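Local coordinates for protein aldose-aldose oxidoreductase (Caulobacter crescentus, PDB 5A04) that probably oxidises one aldose while reducing another, using a bound NADP(H) cofactor, and binds glucose beside the nicotinamide, at residues Thr90-Lys104 against Met116-Gly130. Numbering follows the deposited sequence.
With NDP (NADPH dihydro-nicotinamide-adenine-dinucleotide phosphate), chain G; BGC (beta-D-glucopyranose), chain H.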
loop_
_atom_site.group_PDB
_atom_site.type_symbol
_atom_site.label_atom_id
_atom_site.label_comp_id
_atom_site.label_asym_id
_atom_site.label_seq_id
_atom_site.Cartn_x
_atom_site.Cartn_y
_atom_site.Cartn_z
ATOM N N THR A 90 -28.155 19.638 -7.786
ATOM C CA THR A 90 -27.608 19.707 -9.136
ATOM C C THR A 90 -28.738 19.789 -10.161
ATOM O O THR A 90 -28.692 20.612 -11.071
ATOM C CB THR A 90 -26.702 18.495 -9.430
ATOM O OG1 THR A 90 -25.515 18.615 -8.621
ATOM C CG2 THR A 90 -26.305 18.450 -10.885
ATOM N N GLU A 91 -29.757 18.950 -9.998
ATOM C CA GLU A 91 -30.889 18.962 -10.925
ATOM C C GLU A 91 -31.630 20.299 -10.900
ATOM O O GLU A 91 -31.977 20.843 -11.950
ATOM C CB GLU A 91 -31.848 17.814 -10.594
ATOM C CG GLU A 91 -31.246 16.456 -10.892
ATOM C CD GLU A 91 -32.070 15.297 -10.324
ATOM O OE1 GLU A 91 -32.813 15.481 -9.331
ATOM O OE2 GLU A 91 -31.942 14.188 -10.852
ATOM N N ARG A 92 -31.859 20.825 -9.704
ATOM C CA ARG A 92 -32.525 22.116 -9.561
ATOM C C ARG A 92 -31.692 23.247 -10.167
ATOM O O ARG A 92 -32.231 24.137 -10.825
ATOM C CB ARG A 92 -32.828 22.389 -8.087
ATOM C CG ARG A 92 -33.965 21.520 -7.540
ATOM C CD ARG A 92 -34.085 21.662 -6.043
ATOM N NE ARG A 92 -34.596 22.974 -5.650
ATOM C CZ ARG A 92 -34.636 23.411 -4.392
ATOM N NH1 ARG A 92 -34.158 22.657 -3.408
ATOM N NH2 ARG A 92 -35.138 24.616 -4.117
ATOM N N ALA A 93 -30.382 23.201 -9.961
ATOM C CA ALA A 93 -29.495 24.188 -10.582
ATOM C C ALA A 93 -29.586 24.125 -12.108
ATOM O O ALA A 93 -29.694 25.152 -12.780
ATOM C CB ALA A 93 -28.046 23.965 -10.118
ATOM N N ALA A 94 -29.550 22.911 -12.654
ATOM C CA ALA A 94 -29.658 22.741 -14.101
ATOM C C ALA A 94 -31.008 23.249 -14.638
ATOM O O ALA A 94 -31.054 23.904 -15.683
ATOM C CB ALA A 94 -29.444 21.269 -14.484
ATOM N N ARG A 95 -32.101 22.947 -13.941
ATOM C CA ARG A 95 -33.417 23.453 -14.358
ATOM C C ARG A 95 -33.518 24.977 -14.227
ATOM O O ARG A 95 -34.336 25.615 -14.904
ATOM C CB ARG A 95 -34.525 22.772 -13.554
ATOM C CG ARG A 95 -34.601 21.271 -13.867
ATOM C CD ARG A 95 -35.894 20.609 -13.382
ATOM N NE ARG A 95 -36.106 20.726 -11.938
ATOM C CZ ARG A 95 -35.859 19.764 -11.053
ATOM N NH1 ARG A 95 -35.370 18.597 -11.449
ATOM N NH2 ARG A 95 -36.117 19.971 -9.763
ATOM N N ALA A 96 -32.696 25.557 -13.355
ATOM C CA ALA A 96 -32.590 27.017 -13.249
ATOM C C ALA A 96 -31.648 27.617 -14.303
ATOM O O ALA A 96 -31.340 28.814 -14.260
ATOM C CB ALA A 96 -32.132 27.413 -11.852
ATOM N N GLY A 97 -31.185 26.783 -15.230
ATOM C CA GLY A 97 -30.363 27.228 -16.341
ATOM C C GLY A 97 -28.916 27.519 -15.981
ATOM O O GLY A 97 -28.233 28.283 -16.682
ATOM N N LYS A 98 -28.443 26.911 -14.895
ATOM C CA LYS A 98 -27.063 27.149 -14.444
ATOM C C LYS A 98 -26.135 25.965 -14.725
ATOM O O LYS A 98 -26.548 24.799 -14.664
ATOM C CB LYS A 98 -27.031 27.462 -12.945
ATOM C CG LYS A 98 -28.047 28.527 -12.481
ATOM C CD LYS A 98 -27.921 29.824 -13.279
ATOM C CE LYS A 98 -28.808 30.902 -12.680
ATOM N NZ LYS A 98 -28.800 32.145 -13.518
ATOM N N HIS A 99 -24.877 26.278 -15.036
ATOM C CA HIS A 99 -23.819 25.280 -15.062
ATOM C C HIS A 99 -23.574 24.839 -13.633
ATOM O O HIS A 99 -23.919 25.553 -12.704
ATOM C CB HIS A 99 -22.547 25.857 -15.672
ATOM C CG HIS A 99 -22.746 26.412 -17.049
ATOM N ND1 HIS A 99 -22.672 25.630 -18.180
ATOM C CD2 HIS A 99 -22.999 27.671 -17.475
ATOM C CE1 HIS A 99 -22.865 26.385 -19.249
ATOM N NE2 HIS A 99 -23.067 27.629 -18.849
ATOM N N VAL A 100 -22.982 23.662 -13.441
ATOM C CA VAL A 100 -22.853 23.126 -12.087
ATOM C C VAL A 100 -21.446 22.615 -11.803
ATOM O O VAL A 100 -20.892 21.861 -12.587
ATOM C CB VAL A 100 -23.843 21.968 -11.852
ATOM C CG1 VAL A 100 -23.612 21.344 -10.469
ATOM C CG2 VAL A 100 -25.270 22.473 -11.971
ATOM N N MET A 101 -20.887 23.063 -10.684
ATOM C CA MET A 101 -19.746 22.426 -10.047
ATOM C C MET A 101 -20.308 21.633 -8.875
ATOM O O MET A 101 -21.016 22.180 -8.034
ATOM C CB MET A 101 -18.721 23.464 -9.564
ATOM C CG MET A 101 -17.496 22.859 -8.918
ATOM S SD MET A 101 -16.221 22.447 -10.119
ATOM C CE MET A 101 -15.583 24.092 -10.475
ATOM N N CYS A 102 -20.020 20.340 -8.827
ATOM C CA CYS A 102 -20.535 19.501 -7.747
ATOM C C CYS A 102 -19.378 18.847 -6.996
ATOM O O CYS A 102 -18.467 18.302 -7.611
ATOM C CB CYS A 102 -21.472 18.424 -8.305
ATOM S SG CYS A 102 -22.264 17.459 -6.995
ATOM N N GLU A 103 -19.408 18.893 -5.671
ATOM C CA GLU A 103 -18.336 18.269 -4.904
ATOM C C GLU A 103 -18.343 16.749 -5.049
ATOM O O GLU A 103 -19.349 16.157 -5.414
ATOM C CB GLU A 103 -18.430 18.654 -3.421
ATOM C CG GLU A 103 -17.434 19.755 -3.056
ATOM C CD GLU A 103 -16.055 19.445 -3.586
ATOM O OE1 GLU A 103 -15.571 18.318 -3.339
ATOM O OE2 GLU A 103 -15.468 20.305 -4.280
ATOM N N LYS A 104 -17.199 16.130 -4.772
ATOM C CA LYS A 104 -17.117 14.680 -4.664
ATOM C C LYS A 104 -17.640 14.225 -3.310
ATOM O O LYS A 104 -17.729 15.022 -2.379
ATOM C CB LYS A 104 -15.674 14.188 -4.867
ATOM C CG LYS A 104 -14.552 15.051 -4.232
ATOM C CD LYS A 104 -14.628 15.191 -2.703
ATOM C CE LYS A 104 -14.554 13.859 -1.964
ATOM N NZ LYS A 104 -14.711 14.066 -0.488
ATOM N N MET A 116 -28.005 12.989 -12.874
ATOM C CA MET A 116 -27.409 14.315 -12.832
ATOM C C MET A 116 -26.855 14.701 -14.200
ATOM O O MET A 116 -27.049 15.820 -14.666
ATOM C CB MET A 116 -26.315 14.364 -11.757
ATOM C CG MET A 116 -26.886 14.279 -10.346
ATOM S SD MET A 116 -25.620 13.803 -9.147
ATOM C CE MET A 116 -24.580 15.268 -9.130
ATOM N N ILE A 117 -26.185 13.753 -14.842
ATOM C CA ILE A 117 -25.615 13.985 -16.154
ATOM C C ILE A 117 -26.729 14.282 -17.160
ATOM O O ILE A 117 -26.612 15.210 -17.966
ATOM C CB ILE A 117 -24.770 12.776 -16.602
ATOM C CG1 ILE A 117 -23.499 12.690 -15.737
ATOM C CG2 ILE A 117 -24.428 12.875 -18.093
ATOM C CD1 ILE A 117 -22.744 11.357 -15.848
ATOM N N ALA A 118 -27.811 13.514 -17.083
ATOM C CA ALA A 118 -28.951 13.704 -17.979
ATOM C C ALA A 118 -29.603 15.073 -17.783
ATOM O O ALA A 118 -30.042 15.698 -18.751
ATOM C CB ALA A 118 -29.994 12.583 -17.774
ATOM N N ALA A 119 -29.678 15.531 -16.533
ATOM C CA ALA A 119 -30.334 16.803 -16.240
ATOM C C ALA A 119 -29.515 17.954 -16.822
ATOM O O ALA A 119 -30.065 18.893 -17.421
ATOM C CB ALA A 119 -30.532 16.983 -14.732
ATOM N N CYS A 120 -28.199 17.882 -16.657
ATOM C CA CYS A 120 -27.345 18.956 -17.152
ATOM C C CYS A 120 -27.317 18.966 -18.676
ATOM O O CYS A 120 -27.321 20.036 -19.300
ATOM C CB CYS A 120 -25.940 18.825 -16.563
ATOM S SG CYS A 120 -25.981 19.202 -14.790
ATOM N N LYS A 121 -27.331 17.773 -19.268
ATOM C CA LYS A 121 -27.385 17.638 -20.721
ATOM C C LYS A 121 -28.681 18.219 -21.278
ATOM O O LYS A 121 -28.666 18.950 -22.272
ATOM C CB LYS A 121 -27.250 16.172 -21.139
ATOM C CG LYS A 121 -27.287 15.949 -22.655
ATOM C CD LYS A 121 -27.047 14.483 -23.001
ATOM C CE LYS A 121 -27.044 14.251 -24.508
ATOM N NZ LYS A 121 -28.405 14.454 -25.072
ATOM N N LYS A 122 -29.799 17.897 -20.639
ATOM C CA LYS A 122 -31.088 18.421 -21.069
ATOM C C LYS A 122 -31.113 19.957 -21.022
ATOM O O LYS A 122 -31.686 20.610 -21.896
ATOM C CB LYS A 122 -32.203 17.843 -20.201
ATOM C CG LYS A 122 -33.591 18.347 -20.577
ATOM C CD LYS A 122 -34.647 17.684 -19.717
ATOM C CE LYS A 122 -36.050 18.175 -20.068
ATOM N NZ LYS A 122 -37.068 17.563 -19.156
ATOM N N ALA A 123 -30.461 20.524 -20.006
ATOM C CA ALA A 123 -30.397 21.972 -19.820
ATOM C C ALA A 123 -29.384 22.645 -20.735
ATOM O O ALA A 123 -29.359 23.878 -20.832
ATOM C CB ALA A 123 -30.061 22.300 -18.358
ATOM N N GLY A 124 -28.540 21.848 -21.388
ATOM C CA GLY A 124 -27.481 22.398 -22.216
ATOM C C GLY A 124 -26.479 23.158 -21.357
ATOM O O GLY A 124 -26.000 24.231 -21.737
ATOM N N ARG A 125 -26.183 22.609 -20.185
ATOM C CA ARG A 125 -25.250 23.248 -19.257
ATOM C C ARG A 125 -24.135 22.279 -18.879
ATOM O O ARG A 125 -24.300 21.061 -18.946
ATOM C CB ARG A 125 -25.984 23.740 -18.005
ATOM C CG ARG A 125 -26.997 24.871 -18.273
ATOM C CD ARG A 125 -26.305 26.103 -18.857
ATOM N NE ARG A 125 -27.241 27.202 -19.099
ATOM C CZ ARG A 125 -27.779 27.484 -20.281
ATOM N NH1 ARG A 125 -27.473 26.756 -21.346
ATOM N NH2 ARG A 125 -28.623 28.501 -20.401
ATOM N N LYS A 126 -22.992 22.823 -18.486
ATOM C CA LYS A 126 -21.845 21.987 -18.168
ATOM C C LYS A 126 -21.878 21.511 -16.722
ATOM O O LYS A 126 -22.462 22.161 -15.846
ATOM C CB LYS A 126 -20.553 22.751 -18.455
ATOM C CG LYS A 126 -20.371 22.998 -19.943
ATOM C CD LYS A 126 -19.065 23.706 -20.254
ATOM C CE LYS A 126 -19.034 24.129 -21.721
ATOM N NZ LYS A 126 -19.208 22.957 -22.623
ATOM N N LEU A 127 -21.249 20.364 -16.494
ATOM C CA LEU A 127 -21.187 19.737 -15.176
ATOM C C LEU A 127 -19.753 19.327 -14.893
ATOM O O LEU A 127 -19.130 18.632 -15.698
ATOM C CB LEU A 127 -22.111 18.514 -15.117
ATOM C CG LEU A 127 -22.095 17.623 -13.872
ATOM C CD1 LEU A 127 -22.433 18.412 -12.592
ATOM C CD2 LEU A 127 -23.084 16.448 -14.082
ATOM N N MET A 128 -19.221 19.775 -13.762
ATOM C CA MET A 128 -17.861 19.443 -13.378
ATOM C C MET A 128 -17.855 18.971 -11.933
ATOM O O MET A 128 -18.594 19.504 -11.105
ATOM C CB MET A 128 -16.943 20.659 -13.550
ATOM C CG MET A 128 -15.507 20.378 -13.172
ATOM S SD MET A 128 -14.503 21.864 -13.430
ATOM C CE MET A 128 -13.065 21.473 -12.435
ATOM N N ILE A 129 -17.047 17.954 -11.640
ATOM C CA ILE A 129 -16.907 17.442 -10.282
ATOM C C ILE A 129 -15.624 18.005 -9.653
ATOM O O ILE A 129 -14.609 18.170 -10.331
ATOM C CB ILE A 129 -16.877 15.897 -10.268
ATOM C CG1 ILE A 129 -18.060 15.349 -11.078
ATOM C CG2 ILE A 129 -16.847 15.347 -8.832
ATOM C CD1 ILE A 129 -19.438 15.803 -10.591
ATOM N N GLY A 130 -15.674 18.271 -8.357
ATOM C CA GLY A 130 -14.596 18.975 -7.680
ATOM C C GLY A 130 -13.376 18.133 -7.358
ATOM O O GLY A 130 -12.987 18.020 -6.193
HETATM P PA NDP G . -20.219 20.533 6.369
HETATM O O1A NDP G . -21.080 19.674 7.228
HETATM O O2A NDP G . -19.071 21.271 7.001
HETATM O O5B NDP G . -21.134 21.631 5.556
HETATM C C5B NDP G . -22.217 20.973 4.963
HETATM C C4B NDP G . -23.238 22.081 4.663
HETATM O O4B NDP G . -24.261 21.605 3.785
HETATM C C3B NDP G . -23.932 22.519 5.973
HETATM O O3B NDP G . -23.200 23.503 6.632
HETATM C C2B NDP G . -25.204 23.170 5.415
HETATM O O2B NDP G . -24.992 24.376 4.961
HETATM C C1B NDP G . -25.460 22.270 4.130
HETATM N N9A NDP G . -26.530 21.292 4.339
HETATM C C8A NDP G . -27.722 21.194 3.628
HETATM N N7A NDP G . -28.520 20.204 4.072
HETATM C C5A NDP G . -27.807 19.629 5.128
HETATM C C6A NDP G . -28.098 18.556 5.991
HETATM N N6A NDP G . -29.283 17.866 5.864
HETATM N N1A NDP G . -27.225 18.168 6.970
HETATM C C2A NDP G . -26.055 18.908 7.033
HETATM N N3A NDP G . -25.641 19.937 6.286
HETATM C C4A NDP G . -26.556 20.295 5.319
HETATM O O3 NDP G . -19.663 19.417 5.272
HETATM P PN NDP G . -18.316 19.815 4.450
HETATM O O1N NDP G . -18.360 21.171 3.871
HETATM O O2N NDP G . -17.071 19.167 5.012
HETATM O O5D NDP G . -18.550 18.760 3.063
HETATM C C5D NDP G . -19.620 19.148 2.247
HETATM C C4D NDP G . -19.365 18.533 0.842
HETATM O O4D NDP G . -18.042 18.955 0.389
HETATM C C3D NDP G . -19.315 16.960 0.895
HETATM O O3D NDP G . -19.845 16.416 -0.327
HETATM C C2D NDP G . -17.825 16.656 0.970
HETATM O O2D NDP G . -17.496 15.425 0.350
HETATM C C1D NDP G . -17.253 17.825 0.093
HETATM N N1N NDP G . -15.890 18.156 0.515
HETATM C C2N NDP G . -14.868 18.205 -0.420
HETATM C C3N NDP G . -13.608 18.541 -0.013
HETATM C C7N NDP G . -12.526 18.589 -0.995
HETATM O O7N NDP G . -11.335 18.724 -0.658
HETATM N N7N NDP G . -12.836 18.490 -2.348
HETATM C C4N NDP G . -13.282 18.860 1.405
HETATM C C5N NDP G . -14.424 18.739 2.322
HETATM C C6N NDP G . -15.639 18.417 1.881
HETATM P P2B NDP G . -26.193 25.574 5.268
HETATM O O1X NDP G . -27.420 24.877 4.727
HETATM O O2X NDP G . -26.073 25.661 6.758
HETATM O O3X NDP G . -25.676 26.764 4.462
HETATM C C2 BGC H . -13.052 15.057 2.516
HETATM C C3 BGC H . -12.676 15.575 3.911
HETATM C C4 BGC H . -11.197 15.444 4.129
HETATM C C5 BGC H . -10.413 16.073 2.989
HETATM C C6 BGC H . -8.912 15.715 3.143
HETATM C C1 BGC H . -12.244 15.821 1.566
HETATM O O1 BGC H . -12.635 15.499 0.231
HETATM O O2 BGC H . -14.445 15.260 2.310
HETATM O O3 BGC H . -13.398 14.798 4.853
HETATM O O4 BGC H . -10.843 16.064 5.356
HETATM O O5 BGC H . -10.847 15.569 1.746
HETATM O O6 BGC H . -8.121 16.449 2.199
HETATM O O HOH W 1 -29.489 30.526 -18.430
#
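The carbonyl oxygen of Gly97 is gripped twice: Arg125 NE donates to Gly97 O at 2.8 Å, from above the carbonyl plane, and a water that also accepts from Arg125 NH2 gives it a second bond. Arg125 NH1 turns back to Gly124 O, so the guanidinium spans the two Schellman turns, with Gly97 and Gly124 at positive phi, that end helices 86-95 and 110-123. A bend at chi2 (-61°) lays its CD over one face of the His99 ring, 3.6 Å from the centroid, a CH-pi contact. Near the ring edge, slightly tilted from its plane, Lys126 N donates to His99 ND1 at 2.8 Å and almost straight (176°), which fixes the ring's rotation and makes ND1 the acceptor. A leucine in place of Arg125 would probably cost Gly97 O its NE donor, take from the water one of its holds, and lose the polar link between the two helix ends.

Beyond the histidine the strands pair in parallel, Val100 bonding to Lys126 O and Met128, and Cys102 to Met128 O and Gly130. On one face of the sheet Met101 SD lies beside Met128 CG at 3.8 Å; on the other, Val100 CG1 meets Leu127 CD1. Above this second face, Met116 CE reaches between Thr90 and Cys102 SG, while the small Ala94, Ala119 and Ala123 let the axes of the nearly parallel helical segments 90-95 and 116-123 come within 8.7 Å. Just beyond Cys102, Glu103 OE1 accepts from the nicotinamide amide of NADPH (N7N, 2.9 Å), while its OE2 is hydrogen-bonded to Tyr78 OH, and Lys104 NZ donates to glucose O1 at 2.6 Å.

Strand 99-102, helix 110-123 and strand 127-129 form a beta-alpha-beta unit of the Rossmann domain; strand 76-79 flanks 99-102 across from 127-129, and helix 292-306 packs on Met101 and Met128.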